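PDB 6K5J: GH3 beta-N-acetylglucosaminidase from Paenibacillaceae, which hydrolyses beta-glycosidic bonds to release terminal, non-reducing N-acetylglucosamine units, as a retaining enzyme of glycoside hydrolase family 3. Local coordinates for residues A[373-378]-A[498-503]; A[108-113]-A[369-374]; A[391-396]-A[427-432]. All blocks are in the same frame, centred on the assembly; numbering follows the deposited sequence.

Contact 1 (A[373-378]-A[498-503]); sequences ITLLRS and TFFAAY
Phe499 O takes two backbone N-H groups from the facing strand: Leu376 N gives it the shorter bond, 2.9 Å, and Arg377 N adds a weak one. Both residues thus face Phe499, and the register slips by one. Before the slip, Thr374 and Ala501 form a hydrogen-bonded pair, with Ala501 N 2.8 Å from Thr374 O; after it, Phe499 N bonds to Arg377 O. On the face with Thr374 and Ala501, the Tyr503 hydroxyl donates to Thr374 OG1 at 2.8 Å, and OG1 lies in the plane of the Tyr503 ring at its edge. The two side chains cross at about a right angle. With OG1 anti to its own carbonyl carbon (chi1 -56°), it accepts from Tyr503 OH and donates to Ser372 O. The opposite face carries Leu375 and Phe500. Here Leu375 CD1 lies over one face of the Phe500 ring, 3.8 Å from its centroid, a CH-pi contact displaced toward the rim, while Phe382 meets the same residue edge-to-face. Leu376, the first residue of the bulge, points toward the facing strand: its CB lies 3.9 Å from Phe499 CD1, near the ring plane, and its CD1 is 3.7 Å from Ala501 CB. The guanidinium of Arg377 leads away to the carbonyls of Val496 and Leu493. Strand 499-501 pairs on its other side with strand 478-483. Leu376 and Arg377 opposite Phe499 form a classic beta bulge, here on the antiparallel edge strand of an otherwise parallel six-stranded alpha/beta sheet.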
loop_
_atom_site.group_PDB
_atom_site.type_symbol
_atom_site.label_atom_id
_atom_site.label_comp_id
_atom_site.label_asym_id
_atom_site.label_seq_id
_atom_site.Cartn_x
_atom_site.Cartn_y
_atom_site.Cartn_z
ATOM N N ILE A 373 -10.467 11.708 -11.268
ATOM C CA ILE A 373 -10.616 13.018 -10.631
ATOM C C ILE A 373 -12.079 13.290 -10.319
ATOM O O ILE A 373 -12.957 13.126 -11.174
ATOM C CB ILE A 373 -10.039 14.132 -11.524
ATOM C CG1 ILE A 373 -8.602 13.790 -11.965
ATOM C CG2 ILE A 373 -10.132 15.473 -10.782
ATOM C CD1 ILE A 373 -7.595 13.668 -10.812
ATOM N N THR A 374 -12.336 13.736 -9.091
ATOM C CA THR A 374 -13.681 13.875 -8.554
ATOM C C THR A 374 -13.902 15.303 -8.076
ATOM O O THR A 374 -13.005 15.914 -7.497
ATOM C CB THR A 374 -13.874 12.885 -7.400
ATOM O OG1 THR A 374 -13.600 11.561 -7.884
ATOM C CG2 THR A 374 -15.288 12.953 -6.840
ATOM N N LEU A 375 -15.087 15.842 -8.337
ATOM C CA LEU A 375 -15.468 17.167 -7.863
ATOM C C LEU A 375 -16.457 16.990 -6.720
ATOM O O LEU A 375 -17.555 16.470 -6.926
ATOM C CB LEU A 375 -16.087 18.005 -8.988
ATOM C CG LEU A 375 -16.573 19.426 -8.628
ATOM C CD1 LEU A 375 -15.484 20.232 -7.915
ATOM C CD2 LEU A 375 -17.039 20.164 -9.872
ATOM N N LEU A 376 -16.072 17.414 -5.521
ATOM C CA LEU A 376 -16.929 17.254 -4.354
ATOM C C LEU A 376 -17.748 18.494 -4.040
ATOM O O LEU A 376 -18.825 18.380 -3.445
ATOM C CB LEU A 376 -16.090 16.890 -3.120
ATOM C CG LEU A 376 -15.617 15.441 -2.970
ATOM C CD1 LEU A 376 -14.498 15.152 -3.926
ATOM C CD2 LEU A 376 -15.137 15.202 -1.536
ATOM N N ARG A 377 -17.281 19.674 -4.436
ATOM C CA ARG A 377 -17.965 20.904 -4.067
ATOM C C ARG A 377 -17.594 21.973 -5.081
ATOM O O ARG A 377 -16.436 22.070 -5.474
ATOM C CB ARG A 377 -17.573 21.351 -2.649
ATOM C CG ARG A 377 -18.221 22.659 -2.211
ATOM C CD ARG A 377 -17.669 23.155 -0.881
ATOM N NE ARG A 377 -17.997 22.259 0.212
ATOM C CZ ARG A 377 -17.401 22.278 1.396
ATOM N NH1 ARG A 377 -16.433 23.153 1.643
ATOM N NH2 ARG A 377 -17.775 21.422 2.335
ATOM N N SER A 378 -18.580 22.757 -5.509
ATOM C CA SER A 378 -18.305 23.899 -6.373
ATOM C C SER A 378 -19.508 24.824 -6.347
ATOM O O SER A 378 -20.621 24.416 -6.000
ATOM C CB SER A 378 -17.993 23.477 -7.808
ATOM O OG SER A 378 -19.087 22.773 -8.351
ATOM N N THR A 498 -14.572 25.385 -3.805
ATOM C CA THR A 498 -14.329 24.437 -4.888
ATOM C C THR A 498 -13.306 23.423 -4.408
ATOM O O THR A 498 -12.178 23.798 -4.076
ATOM C CB THR A 498 -13.813 25.147 -6.145
ATOM O OG1 THR A 498 -14.688 26.233 -6.470
ATOM C CG2 THR A 498 -13.738 24.182 -7.323
ATOM N N PHE A 499 -13.696 22.144 -4.379
ATOM C CA PHE A 499 -12.852 21.084 -3.833
ATOM C C PHE A 499 -12.879 19.880 -4.763
ATOM O O PHE A 499 -13.952 19.340 -5.053
ATOM C CB PHE A 499 -13.312 20.681 -2.425
ATOM C CG PHE A 499 -12.426 19.651 -1.768
ATOM C CD1 PHE A 499 -12.634 18.293 -1.995
ATOM C CD2 PHE A 499 -11.383 20.039 -0.934
ATOM C CE1 PHE A 499 -11.809 17.329 -1.403
ATOM C CE2 PHE A 499 -10.557 19.094 -0.330
ATOM C CZ PHE A 499 -10.779 17.715 -0.565
ATOM N N PHE A 500 -11.700 19.447 -5.196
ATOM C CA PHE A 500 -11.512 18.250 -6.007
ATOM C C PHE A 500 -10.786 17.189 -5.191
ATOM O O PHE A 500 -10.027 17.505 -4.272
ATOM C CB PHE A 500 -10.676 18.545 -7.260
ATOM C CG PHE A 500 -11.346 19.450 -8.255
ATOM C CD1 PHE A 500 -11.212 20.833 -8.153
ATOM C CD2 PHE A 500 -12.091 18.918 -9.310
ATOM C CE1 PHE A 500 -11.813 21.672 -9.068
ATOM C CE2 PHE A 500 -12.703 19.753 -10.226
ATOM C CZ PHE A 500 -12.563 21.138 -10.108
ATOM N N ALA A 501 -10.977 15.921 -5.568
ATOM C CA ALA A 501 -10.175 14.830 -5.030
ATOM C C ALA A 501 -9.411 14.157 -6.160
ATOM O O ALA A 501 -10.004 13.770 -7.176
ATOM C CB ALA A 501 -11.037 13.798 -4.282
ATOM N N ALA A 502 -8.101 13.999 -5.973
ATOM C CA ALA A 502 -7.279 13.200 -6.871
ATOM C C ALA A 502 -6.776 11.906 -6.247
ATOM O O ALA A 502 -6.264 11.048 -6.981
ATOM C CB ALA A 502 -6.070 14.014 -7.371
ATOM N N TYR A 503 -6.878 11.751 -4.927
ATOM C CA TYR A 503 -6.578 10.528 -4.175
ATOM C C TYR A 503 -5.098 10.157 -4.163
ATOM O O TYR A 503 -4.736 9.111 -3.594
ATOM C CB TYR A 503 -7.403 9.330 -4.688
ATOM C CG TYR A 503 -8.866 9.674 -4.861
ATOM C CD1 TYR A 503 -9.725 9.693 -3.768
ATOM C CD2 TYR A 503 -9.384 10.026 -6.110
ATOM C CE1 TYR A 503 -11.063 10.023 -3.909
ATOM C CE2 TYR A 503 -10.721 10.366 -6.259
ATOM C CZ TYR A 503 -11.555 10.352 -5.154
ATOM O OH TYR A 503 -12.889 10.684 -5.291
#

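Contact 2 (A[108-113]-A[369-374]); sequences AGDAEL and SEKSIT
Ala108, at the C-terminal end of helix 102-108, and Ser372, near the end of helix 359-372, bring their CA atoms to 4.3 Å, so two helix C-termini meet here. No direct hydrogen bond joins the backbones. Ala108 CA approaches Lys371 O at 3.5 Å in a CA-H...O contact, and a water lies 3.1 Å from Ala108 O and equally close to Lys371 O. Past Ala108 the chain leaves the helix through Gly109, whose phi of 81° is one that glycine adopts readily, and Asp110 then takes the N-cap position of helix 111-127.

Lys371 does most of the side-chain work. Its CB packs 3.8 Å from Ala108 CB, and farther out CD lies 3.9 Å from Leu113 CD1, the two chains crossing at about a right angle. A bend at chi3 (85°) turns CE aside, and NZ ends 3.1 Å from Asp110 OD2 in a salt bridge. The other carboxylate oxygen, Asp110 OD1, accepts from Glu112 N at 2.9 Å, approached from above the carboxylate plane. One carboxylate therefore both caps a helix and holds the lysine, and the positive charge would be expected to favour its ionised form. Ser372 turns its hydroxyl to Ala104 O, a second tie to helix 102-108. Helices 102-108 and 111-127 thus follow each other through a short turn with an aspartate N-cap, pinned at the surface where the family 3 N-terminal TIM-barrel region meets the helix leading into the six-stranded mixed sheet.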
loop_
_atom_site.group_PDB
_atom_site.type_symbol
_atom_site.label_atom_id
_atom_site.label_comp_id
_atom_site.label_asym_id
_atom_site.label_seq_id
_atom_site.Cartn_x
_atom_site.Cartn_y
_atom_site.Cartn_z
ATOM N N ALA A 108 -12.650 5.909 -10.148
ATOM C CA ALA A 108 -12.940 5.648 -11.558
ATOM C C ALA A 108 -14.013 4.571 -11.720
ATOM O O ALA A 108 -14.741 4.566 -12.720
ATOM C CB ALA A 108 -11.652 5.254 -12.292
ATOM N N GLY A 109 -14.121 3.654 -10.758
ATOM C CA GLY A 109 -15.243 2.737 -10.661
ATOM C C GLY A 109 -15.195 1.521 -11.559
ATOM O O GLY A 109 -16.196 0.799 -11.642
ATOM N N ASP A 110 -14.071 1.251 -12.220
ATOM C CA ASP A 110 -14.012 0.273 -13.309
ATOM C C ASP A 110 -13.099 -0.882 -12.910
ATOM O O ASP A 110 -11.889 -0.695 -12.756
ATOM C CB ASP A 110 -13.527 0.951 -14.590
ATOM C CG ASP A 110 -13.663 0.073 -15.818
ATOM O OD1 ASP A 110 -13.746 -1.166 -15.679
ATOM O OD2 ASP A 110 -13.684 0.627 -16.939
ATOM N N ALA A 111 -13.671 -2.083 -12.761
ATOM C CA ALA A 111 -12.862 -3.223 -12.326
ATOM C C ALA A 111 -11.805 -3.594 -13.356
ATOM O O ALA A 111 -10.734 -4.099 -12.989
ATOM C CB ALA A 111 -13.754 -4.430 -12.025
ATOM N N GLU A 112 -12.085 -3.359 -14.642
ATOM C CA GLU A 112 -11.109 -3.647 -15.684
ATOM C C GLU A 112 -9.849 -2.800 -15.529
ATOM O O GLU A 112 -8.751 -3.248 -15.870
ATOM C CB GLU A 112 -11.743 -3.417 -17.059
ATOM C CG GLU A 112 -11.040 -4.111 -18.197
ATOM C CD GLU A 112 -11.870 -4.131 -19.470
ATOM O OE1 GLU A 112 -11.278 -4.306 -20.559
ATOM O OE2 GLU A 112 -13.111 -3.973 -19.382
ATOM N N LEU A 113 -9.980 -1.577 -15.022
ATOM C CA LEU A 113 -8.794 -0.749 -14.853
ATOM C C LEU A 113 -7.969 -1.199 -13.664
ATOM O O LEU A 113 -6.744 -1.034 -13.670
ATOM C CB LEU A 113 -9.182 0.713 -14.685
ATOM C CG LEU A 113 -10.118 1.241 -15.771
ATOM C CD1 LEU A 113 -10.479 2.702 -15.491
ATOM C CD2 LEU A 113 -9.495 1.073 -17.148
ATOM N N SER A 369 -6.396 7.758 -14.749
ATOM C CA SER A 369 -6.516 8.905 -13.856
ATOM C C SER A 369 -7.504 9.935 -14.384
ATOM O O SER A 369 -8.141 10.634 -13.590
ATOM C CB SER A 369 -5.145 9.555 -13.641
ATOM O OG SER A 369 -4.201 8.614 -13.170
ATOM N N GLU A 370 -7.637 10.060 -15.713
ATOM C CA GLU A 370 -8.653 10.959 -16.267
ATOM C C GLU A 370 -10.053 10.589 -15.789
ATOM O O GLU A 370 -10.913 11.466 -15.652
ATOM C CB GLU A 370 -8.607 10.952 -17.801
ATOM C CG GLU A 370 -7.317 11.541 -18.395
ATOM C CD GLU A 370 -7.320 11.576 -19.924
ATOM O OE1 GLU A 370 -8.387 11.359 -20.534
ATOM O OE2 GLU A 370 -6.248 11.820 -20.511
ATOM N N LYS A 371 -10.308 9.300 -15.544
ATOM C CA LYS A 371 -11.615 8.857 -15.070
ATOM C C LYS A 371 -11.784 8.996 -13.562
ATOM O O LYS A 371 -12.902 8.831 -13.064
ATOM C CB LYS A 371 -11.856 7.386 -15.465
ATOM C CG LYS A 371 -12.120 7.157 -16.949
ATOM C CD LYS A 371 -12.329 5.661 -17.270
ATOM C CE LYS A 371 -13.779 5.211 -17.047
ATOM N NZ LYS A 371 -13.951 3.713 -17.113
ATOM N N SER A 372 -10.715 9.304 -12.835
ATOM C CA SER A 372 -10.686 9.252 -11.379
ATOM C C SER A 372 -10.974 10.598 -10.712
ATOM O O SER A 372 -11.677 10.634 -9.696
ATOM C CB SER A 372 -9.313 8.713 -10.928
ATOM O OG SER A 372 -9.203 8.617 -9.522
ATOM N N ILE A 373 -10.467 11.708 -11.268
ATOM C CA ILE A 373 -10.616 13.018 -10.631
ATOM C C ILE A 373 -12.079 13.290 -10.319
ATOM O O ILE A 373 -12.957 13.126 -11.174
ATOM C CB ILE A 373 -10.039 14.132 -11.524
ATOM C CG1 ILE A 373 -8.602 13.790 -11.965
ATOM C CG2 ILE A 373 -10.132 15.473 -10.782
ATOM C CD1 ILE A 373 -7.595 13.668 -10.812
ATOM N N THR A 374 -12.336 13.736 -9.091
ATOM C CA THR A 374 -13.681 13.875 -8.554
ATOM C C THR A 374 -13.902 15.303 -8.076
ATOM O O THR A 374 -13.005 15.914 -7.497
ATOM C CB THR A 374 -13.874 12.885 -7.400
ATOM O OG1 THR A 374 -13.600 11.561 -7.884
ATOM C CG2 THR A 374 -15.288 12.953 -6.840
HETATM O O HOH W 1 -15.370 7.258 -14.059
#

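Contact 3 (A[391-396]-A[427-432]); sequences LVVWPE and QTIGVQ
Residues 391-396 and 427-430 pair as neighbouring parallel strands of a beta-alpha-beta unit, connected through helix 413-419, and strand 424-430 is the outermost of its sheet. Hydrogen bonds alternate along the pair: Gln427 N to Val392 O and Trp394 N to Gln427 O, both 2.8 Å, then Ile429 N to Trp394 O and Glu396 N to Ile429 O. A longer bond of 3.2 Å from Val431 N to Glu396 O carries the pairing past the strand end, into the loop of 431-432.

On one face Ile429 CD1 meets Val393 CG1 at 3.6 Å. CG1 of Ile429 stands between its backbone N and carbonyl carbon (chi1 68°), on the way to that valine. Pro395 CB touches Val431 CG2 more loosely. The other face pairs Trp394 with Thr428, side by side, with Thr428 OG1 at the indole edge, 3.9 Å from CD1. Glu396 lays its CG and CD across Thr428 CG2 at about a right angle, the nearest approach being 3.6 Å, while its carboxylate is salt-bridged to Arg398.

Helix 435-447 covers the face of Gln427 and Ile429, and strand 450-455 hydrogen-bonds to the other edge of 391-396.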
loop_
_atom_site.group_PDB
_atom_site.type_symbol
_atom_site.label_atom_id
_atom_site.label_comp_id
_atom_site.label_asym_id
_atom_site.label_seq_id
_atom_site.Cartn_x
_atom_site.Cartn_y
_atom_site.Cartn_z
ATOM N N LEU A 391 -1.077 30.671 -8.987
ATOM C CA LEU A 391 -0.257 30.260 -7.860
ATOM C C LEU A 391 -0.657 28.840 -7.473
ATOM O O LEU A 391 -1.802 28.600 -7.087
ATOM C CB LEU A 391 -0.438 31.211 -6.680
ATOM C CG LEU A 391 0.297 30.762 -5.411
ATOM C CD1 LEU A 391 1.828 30.783 -5.617
ATOM C CD2 LEU A 391 -0.110 31.610 -4.226
ATOM N N VAL A 392 0.274 27.903 -7.587
ATOM C CA VAL A 392 0.052 26.530 -7.149
ATOM C C VAL A 392 0.829 26.307 -5.859
ATOM O O VAL A 392 2.046 26.533 -5.810
ATOM C CB VAL A 392 0.469 25.510 -8.221
ATOM C CG1 VAL A 392 0.284 24.071 -7.685
ATOM C CG2 VAL A 392 -0.335 25.729 -9.509
ATOM N N VAL A 393 0.130 25.867 -4.819
ATOM C CA VAL A 393 0.742 25.524 -3.541
ATOM C C VAL A 393 0.910 24.010 -3.497
ATOM O O VAL A 393 -0.076 23.265 -3.527
ATOM C CB VAL A 393 -0.099 26.036 -2.362
ATOM C CG1 VAL A 393 0.640 25.820 -1.047
ATOM C CG2 VAL A 393 -0.414 27.517 -2.550
ATOM N N TRP A 394 2.155 23.549 -3.456
ATOM C CA TRP A 394 2.459 22.135 -3.642
ATOM C C TRP A 394 3.034 21.565 -2.356
ATOM O O TRP A 394 4.073 22.051 -1.883
ATOM C CB TRP A 394 3.433 21.930 -4.802
ATOM C CG TRP A 394 3.781 20.482 -5.020
ATOM C CD1 TRP A 394 4.932 19.846 -4.639
ATOM C CD2 TRP A 394 2.965 19.487 -5.652
ATOM N NE1 TRP A 394 4.878 18.515 -4.989
ATOM C CE2 TRP A 394 3.682 18.269 -5.612
ATOM C CE3 TRP A 394 1.692 19.506 -6.239
ATOM C CZ2 TRP A 394 3.177 17.083 -6.152
ATOM C CZ3 TRP A 394 1.188 18.321 -6.771
ATOM C CH2 TRP A 394 1.931 17.127 -6.719
ATOM N N PRO A 395 2.411 20.545 -1.765
ATOM C CA PRO A 395 2.903 19.995 -0.500
ATOM C C PRO A 395 3.912 18.880 -0.710
ATOM O O PRO A 395 3.843 18.109 -1.666
ATOM C CB PRO A 395 1.620 19.450 0.140
ATOM C CG PRO A 395 0.839 18.917 -1.064
ATOM C CD PRO A 395 1.194 19.851 -2.233
ATOM N N GLU A 396 4.871 18.795 0.210
ATOM C CA GLU A 396 5.854 17.721 0.159
ATOM C C GLU A 396 6.006 17.125 1.550
ATOM O O GLU A 396 6.023 17.849 2.552
ATOM C CB GLU A 396 7.223 18.202 -0.379
ATOM C CG GLU A 396 7.947 19.191 0.517
ATOM C CD GLU A 396 9.397 19.450 0.104
ATOM O OE1 GLU A 396 9.838 18.951 -0.958
ATOM O OE2 GLU A 396 10.097 20.165 0.859
ATOM N N GLN A 427 4.830 26.986 -5.575
ATOM C CA GLN A 427 5.526 27.103 -4.302
ATOM C C GLN A 427 5.384 25.796 -3.534
ATOM O O GLN A 427 4.263 25.357 -3.252
ATOM C CB GLN A 427 4.957 28.260 -3.485
ATOM C CG GLN A 427 5.239 29.633 -4.087
ATOM C CD GLN A 427 6.712 29.991 -4.023
ATOM O OE1 GLN A 427 7.385 29.695 -3.037
ATOM N NE2 GLN A 427 7.224 30.617 -5.082
ATOM N N THR A 428 6.510 25.180 -3.193
ATOM C CA THR A 428 6.497 23.944 -2.424
ATOM C C THR A 428 6.551 24.258 -0.938
ATOM O O THR A 428 7.416 25.015 -0.486
ATOM C CB THR A 428 7.667 23.044 -2.806
ATOM O OG1 THR A 428 7.560 22.704 -4.187
ATOM C CG2 THR A 428 7.658 21.760 -1.964
ATOM N N ILE A 429 5.624 23.677 -0.182
ATOM C CA ILE A 429 5.568 23.856 1.260
ATOM C C ILE A 429 5.472 22.483 1.913
ATOM O O ILE A 429 5.174 21.479 1.266
ATOM C CB ILE A 429 4.391 24.754 1.693
ATOM C CG1 ILE A 429 3.055 24.049 1.441
ATOM C CG2 ILE A 429 4.467 26.107 0.973
ATOM C CD1 ILE A 429 1.855 24.732 2.107
ATOM N N GLY A 430 5.754 22.443 3.209
ATOM C CA GLY A 430 5.651 21.198 3.936
ATOM C C GLY A 430 4.207 20.820 4.198
ATOM O O GLY A 430 3.319 21.672 4.288
ATOM N N VAL A 431 3.973 19.510 4.297
ATOM C CA VAL A 431 2.645 19.025 4.668
ATOM C C VAL A 431 2.232 19.607 6.009
ATOM O O VAL A 431 1.046 19.866 6.254
ATOM C CB VAL A 431 2.641 17.483 4.666
ATOM C CG1 VAL A 431 1.423 16.929 5.384
ATOM C CG2 VAL A 431 2.690 16.978 3.244
ATOM N N GLN A 432 3.203 19.834 6.895
ATOM C CA GLN A 432 3.053 20.706 8.055
ATOM C C GLN A 432 3.859 21.967 7.761
ATOM O O GLN A 432 5.061 22.033 8.068
ATOM C CB GLN A 432 3.540 20.017 9.330
ATOM C CG GLN A 432 2.858 18.670 9.586
ATOM C CD GLN A 432 3.614 17.823 10.589
ATOM O OE1 GLN A 432 3.716 18.180 11.764
ATOM N NE2 GLN A 432 4.156 16.699 10.131
#

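Overall arrangement
Contacts 1 and 3 lie at the two outer ends of one six-stranded sheet, their centres about 18 Å apart, and both are largely buried. Contact 1 pairs the antiparallel edge strand, with a bulge and aromatic packing; contact 3 pairs parallel strands in regular register, with aliphatic packing on one face. Contact 2 differs in kind: a surface meeting of helix ends that relies on a salt bridge, water and a short apolar touch in place of direct backbone hydrogen bonds. It shares Ile373 and Thr374 with contact 1, since helix 359-372 runs straight into strand 374-377. Contact 2 thereby connects the family 3 N-terminal (TIM-barrel clan) region to the sheet, whereas contact 3 stays within the sheet.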